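Local coordinates for abhydrolase domain-containing protein (Exiguobacterium antarcticum, PDB 5H3H) that acts as an esterase of the alpha/beta hydrolase fold and probably also as a perhydrolase, forming or cleaving peroxyacids such as the bound peracetic acid, at residues 162-167 with 246-251; 239-244 with 255-260. One frame throughout, in Å; residues are numbered along the deposited sequence.

Contact 1: residues 162-167 with 246-251; sequences EIFFAK and SGHGMF. With F50 (ethaneperoxoic acid), chain D.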
# COMPACT_ATOMS: atom_id res chain seq x y z
N GLU B 162 -0.82 32.94 -18.10
CA GLU B 162 -0.42 33.17 -19.49
C GLU B 162 0.17 31.94 -20.19
O GLU B 162 0.03 31.79 -21.41
CB GLU B 162 0.56 34.38 -19.57
CG GLU B 162 -0.18 35.71 -19.37
CD GLU B 162 0.72 36.92 -19.18
OE1 GLU B 162 1.81 36.80 -18.57
OE2 GLU B 162 0.33 38.01 -19.62
N ILE B 163 0.81 31.07 -19.41
CA ILE B 163 1.41 29.83 -19.92
C ILE B 163 0.48 28.59 -19.66
O ILE B 163 0.81 27.50 -20.02
CB ILE B 163 2.86 29.72 -19.33
CG1 ILE B 163 3.81 29.27 -20.41
CG2 ILE B 163 2.98 28.94 -18.02
CD1 ILE B 163 5.24 28.93 -19.99
N PHE B 164 -0.71 28.81 -19.10
CA PHE B 164 -1.62 27.76 -18.58
C PHE B 164 -2.58 27.29 -19.64
O PHE B 164 -2.95 26.12 -19.66
CB PHE B 164 -2.39 28.33 -17.38
CG PHE B 164 -2.95 27.31 -16.43
CD1 PHE B 164 -4.08 26.61 -16.75
CD2 PHE B 164 -2.34 27.07 -15.21
CE1 PHE B 164 -4.58 25.66 -15.86
CE2 PHE B 164 -2.87 26.15 -14.31
CZ PHE B 164 -3.97 25.47 -14.64
N PHE B 165 -2.96 28.17 -20.57
CA PHE B 165 -4.04 27.88 -21.52
C PHE B 165 -3.51 28.08 -22.91
O PHE B 165 -2.70 28.95 -23.15
CB PHE B 165 -5.25 28.79 -21.29
CG PHE B 165 -5.91 28.60 -19.95
CD1 PHE B 165 -6.61 27.44 -19.68
CD2 PHE B 165 -5.79 29.58 -18.95
CE1 PHE B 165 -7.21 27.24 -18.42
CE2 PHE B 165 -6.39 29.38 -17.70
CZ PHE B 165 -7.10 28.21 -17.44
N ALA B 166 -3.96 27.24 -23.83
CA ALA B 166 -3.55 27.38 -25.23
C ALA B 166 -4.36 28.48 -25.92
O ALA B 166 -3.88 29.11 -26.86
CB ALA B 166 -3.70 26.06 -25.96
N LYS B 167 -5.60 28.68 -25.49
CA LYS B 167 -6.49 29.68 -26.08
C LYS B 167 -6.66 30.88 -25.17
O LYS B 167 -6.51 30.78 -23.93
CB LYS B 167 -7.83 29.04 -26.43
CG LYS B 167 -7.75 28.30 -27.74
CD LYS B 167 -9.05 27.63 -28.07
CE LYS B 167 -9.07 26.20 -27.56
NZ LYS B 167 -10.38 25.56 -27.86
N SER B 246 -5.29 21.67 -26.66
CA SER B 246 -5.22 22.15 -25.29
C SER B 246 -3.82 22.31 -24.80
O SER B 246 -2.94 21.53 -25.13
CB SER B 246 -5.92 21.16 -24.33
OG SER B 246 -7.27 21.04 -24.69
N GLY B 247 -3.66 23.31 -23.96
CA GLY B 247 -2.52 23.46 -23.14
C GLY B 247 -2.75 22.68 -21.84
O GLY B 247 -3.43 21.62 -21.79
N HIS B 248 -2.22 23.25 -20.80
CA HIS B 248 -2.31 22.65 -19.47
C HIS B 248 -3.77 22.61 -19.05
O HIS B 248 -4.30 21.54 -18.76
CB HIS B 248 -1.50 23.48 -18.53
CG HIS B 248 -1.27 22.86 -17.20
ND1 HIS B 248 -0.91 21.54 -17.06
CD2 HIS B 248 -1.28 23.39 -15.96
CE1 HIS B 248 -0.71 21.28 -15.78
NE2 HIS B 248 -0.89 22.39 -15.08
N GLY B 249 -4.45 23.72 -19.20
CA GLY B 249 -5.82 23.84 -18.76
C GLY B 249 -6.83 23.26 -19.69
O GLY B 249 -7.69 23.98 -20.16
N MET B 250 -6.76 21.94 -19.95
CA MET B 250 -7.74 21.36 -20.87
C MET B 250 -9.17 21.50 -20.43
O MET B 250 -10.10 21.44 -21.25
CB MET B 250 -7.45 19.92 -21.22
CG MET B 250 -7.19 18.94 -20.12
SD MET B 250 -5.99 17.66 -20.68
CE MET B 250 -5.20 17.68 -19.09
N PHE B 251 -9.36 21.62 -19.13
CA PHE B 251 -10.72 21.69 -18.57
C PHE B 251 -11.49 22.93 -19.04
O PHE B 251 -12.72 22.94 -18.93
CB PHE B 251 -10.65 21.55 -17.06
CG PHE B 251 -9.85 22.62 -16.40
CD1 PHE B 251 -10.43 23.82 -16.06
CD2 PHE B 251 -8.53 22.38 -16.07
CE1 PHE B 251 -9.69 24.85 -15.45
CE2 PHE B 251 -7.78 23.39 -15.48
CZ PHE B 251 -8.37 24.60 -15.13
C F50 D . 0.51 22.31 -11.39
OX1 F50 D . -1.71 23.42 -12.02
O F50 D . 0.07 21.72 -10.42
OXT F50 D . -0.47 22.80 -12.37
CH3 F50 D . 1.99 22.52 -11.55
O HOH W 1 -0.15 25.36 -21.52

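Contact 2: residues 239-244 with 255-260; sequences RLEVFE and REKFTE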
# COMPACT_ATOMS: atom_id res chain seq x y z
N ARG B 239 -4.58 3.91 -20.52
CA ARG B 239 -4.96 4.50 -21.82
C ARG B 239 -4.51 5.95 -21.89
O ARG B 239 -4.39 6.60 -20.87
CB ARG B 239 -6.47 4.47 -22.01
CG ARG B 239 -7.08 3.08 -21.84
CD ARG B 239 -8.56 3.03 -22.22
NE ARG B 239 -8.93 1.69 -22.71
CZ ARG B 239 -9.22 0.63 -21.96
NH1 ARG B 239 -9.21 0.71 -20.62
NH2 ARG B 239 -9.53 -0.54 -22.54
N LEU B 240 -4.28 6.45 -23.08
CA LEU B 240 -3.87 7.85 -23.26
C LEU B 240 -4.82 8.56 -24.19
O LEU B 240 -4.97 8.12 -25.33
CB LEU B 240 -2.47 7.90 -23.86
CG LEU B 240 -1.99 9.26 -24.37
CD1 LEU B 240 -1.95 10.24 -23.20
CD2 LEU B 240 -0.63 9.14 -25.06
N GLU B 241 -5.46 9.64 -23.73
CA GLU B 241 -6.23 10.52 -24.62
C GLU B 241 -5.55 11.89 -24.76
O GLU B 241 -5.48 12.64 -23.81
CB GLU B 241 -7.68 10.70 -24.15
CG GLU B 241 -8.69 9.74 -24.80
CD GLU B 241 -9.09 10.02 -26.27
OE1 GLU B 241 -9.26 11.19 -26.70
OE2 GLU B 241 -9.28 9.04 -27.01
N VAL B 242 -5.14 12.21 -25.98
CA VAL B 242 -4.38 13.40 -26.29
C VAL B 242 -5.40 14.49 -26.59
O VAL B 242 -6.28 14.34 -27.42
CB VAL B 242 -3.48 13.16 -27.53
CG1 VAL B 242 -2.61 14.37 -27.86
CG2 VAL B 242 -2.58 11.93 -27.31
N PHE B 243 -5.19 15.64 -25.97
CA PHE B 243 -6.01 16.79 -26.20
C PHE B 243 -5.22 17.67 -27.17
O PHE B 243 -4.27 18.33 -26.78
CB PHE B 243 -6.41 17.44 -24.86
CG PHE B 243 -7.51 16.66 -24.18
CD1 PHE B 243 -7.24 15.41 -23.62
CD2 PHE B 243 -8.79 17.10 -24.20
CE1 PHE B 243 -8.25 14.64 -23.05
CE2 PHE B 243 -9.81 16.33 -23.64
CZ PHE B 243 -9.52 15.11 -23.04
N GLU B 244 -5.65 17.66 -28.43
CA GLU B 244 -4.84 18.25 -29.52
C GLU B 244 -4.84 19.74 -29.47
O GLU B 244 -3.89 20.38 -29.94
CB GLU B 244 -5.36 17.83 -30.93
CG GLU B 244 -5.56 16.32 -31.13
CD GLU B 244 -4.27 15.56 -31.46
OE1 GLU B 244 -3.11 16.05 -31.23
OE2 GLU B 244 -4.44 14.43 -31.97
N ARG B 255 -13.18 22.10 -23.00
CA ARG B 255 -14.12 21.84 -21.96
C ARG B 255 -15.01 20.64 -22.20
O ARG B 255 -15.09 19.74 -21.37
CB ARG B 255 -14.98 23.07 -21.69
CG ARG B 255 -15.71 22.88 -20.35
CD ARG B 255 -17.14 23.34 -20.22
NE ARG B 255 -17.99 23.01 -21.36
CZ ARG B 255 -18.20 23.85 -22.36
NH1 ARG B 255 -17.58 25.02 -22.36
NH2 ARG B 255 -18.96 23.49 -23.38
N GLU B 256 -15.74 20.67 -23.31
CA GLU B 256 -16.69 19.62 -23.65
C GLU B 256 -16.05 18.25 -23.81
O GLU B 256 -16.55 17.24 -23.22
CB GLU B 256 -17.45 20.01 -24.92
CG GLU B 256 -18.81 19.35 -25.02
CD GLU B 256 -19.90 20.14 -24.31
OE1 GLU B 256 -19.59 20.85 -23.32
OE2 GLU B 256 -21.08 20.05 -24.72
N LYS B 257 -14.93 18.18 -24.54
CA LYS B 257 -14.23 16.91 -24.71
C LYS B 257 -13.66 16.38 -23.37
O LYS B 257 -13.78 15.19 -23.01
CB LYS B 257 -13.14 17.05 -25.76
CG LYS B 257 -12.54 15.70 -26.15
CD LYS B 257 -11.30 15.91 -27.02
CE LYS B 257 -10.47 14.66 -27.07
NZ LYS B 257 -9.26 14.85 -27.91
N PHE B 258 -13.07 17.28 -22.61
CA PHE B 258 -12.52 16.89 -21.32
C PHE B 258 -13.63 16.33 -20.44
O PHE B 258 -13.49 15.22 -19.93
CB PHE B 258 -11.81 18.08 -20.64
CG PHE B 258 -11.13 17.71 -19.35
CD1 PHE B 258 -9.87 17.18 -19.35
CD2 PHE B 258 -11.76 17.87 -18.15
CE1 PHE B 258 -9.23 16.80 -18.18
CE2 PHE B 258 -11.13 17.52 -16.99
CZ PHE B 258 -9.87 16.98 -17.00
N THR B 259 -14.74 17.08 -20.28
CA THR B 259 -15.87 16.63 -19.47
C THR B 259 -16.49 15.33 -19.95
O THR B 259 -16.72 14.43 -19.19
CB THR B 259 -16.98 17.74 -19.27
OG1 THR B 259 -17.39 18.30 -20.53
CG2 THR B 259 -16.48 18.84 -18.56
N GLU B 260 -16.74 15.20 -21.23
CA GLU B 260 -17.44 14.02 -21.66
C GLU B 260 -16.54 12.76 -21.72
O GLU B 260 -17.01 11.69 -21.46
CB GLU B 260 -18.22 14.33 -22.94
CG GLU B 260 -19.31 15.42 -22.75
CD GLU B 260 -20.44 15.06 -21.76
OE1 GLU B 260 -20.90 15.97 -21.03
OE2 GLU B 260 -20.91 13.90 -21.72

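Contact 1: residues 162-167 with 246-251
With CG anti to the backbone N in both Phe164 (chi1 -159°) and His248 (chi1 -169°), the two rings swing together into a T-shaped (edge-to-face) pair. The imidazole edge comes over one face of the phenyl, the planes steeply inclined, with CD2 of His248 3.6 Å from CE2 of Phe164. At the phenyl's edge, CE1 of Phe164 meets CE2 of Phe251 at 3.9 Å. The backbones are joined by Gly249 N, which donates to Phe164 O (2.9 Å) almost along the C=O axis; a water bridges Ile163 O and His248 N. The ring of Phe165 turns its edge to Gly249 O, while Asp253 accepts from the N-H groups of both Ala166 and Gly247. With an alanine here in place of Phe164, the face that meets the imidazole edge and the contact with Phe251 would be gone, and the histidine ring would probably be less firmly held, with Asp220 still gripping ND1. His248 NE2 donates to OXT of the bound peracetic acid at 2.8 Å, nearly straight at 175°. Phe164 and His248 both line this ligand pocket, and His248 is probably the catalytic histidine of an alpha/beta-hydrolase Ser-His-Asp triad (with Ser96 and Asp220).

Contact 2: residues 239-244 with 255-260
Strand 239-243 and helix 255-260 run nearly antiparallel, at 167° between their N-to-C directions, with the short axes 10.4 Å apart at closest approach. Lys257 bridges much of that gap: CG is anti to the backbone N (chi1 -170°) and the chain stays extended beyond it, so the ammonium reaches the strand. There NZ donates to Val242 O at 3.1 Å, in the carbonyl plane and on a lone pair. The same nitrogen stands 4.5 Å from the ring centroid of Phe243 and 13° off the ring normal, which makes a cation-pi contact over the face; CE of Lys257 adds a CH-pi contact to that face. Glu241, its chain bent at chi2, brings OE1 to 3.9 Å from Lys257 NZ, a long salt bridge, and Glu254 offers a second, weak ion pair. A carbonyl, an aromatic face and two distant carboxylates lie around the amine and would probably favour its charged state. Phe243 also sets its ring edge against the helix backbone, CE2 lying 3.5 Å from Phe258 N and 4.0 Å from Phe258 CB. The helix thereby packs against an edge strand of the sheet, which is hydrogen-bonded to strand 211-217; Met215 of that strand touches both phenylalanines, helix 250-253 packs against them too, and Gln40 of helix 38-46 meets Phe258.

After most of the sheet, the chain reaches 162-167, runs through helices 171-182 and 186-198, and returns to the sheet with strand 211-217 before helix 225-234 and strand 239-243. Contact 1 closes a long loop at 246-251, bringing the end of helix 153-164 onto the turn that carries His248, beside the ligand. Contact 2 opens at 239-244, inside that loop, and closes just beyond it at 255-260, so the two contacts cross rather than nest. They meet at Met250, whose CG lies 3.3 Å from CD1 of Phe258 and SD 3.9 Å from CD1 of Phe243. Together they tie the end of helix 153-164 and the pocket to edge strand 239-243 and the C-terminal helix 255-267.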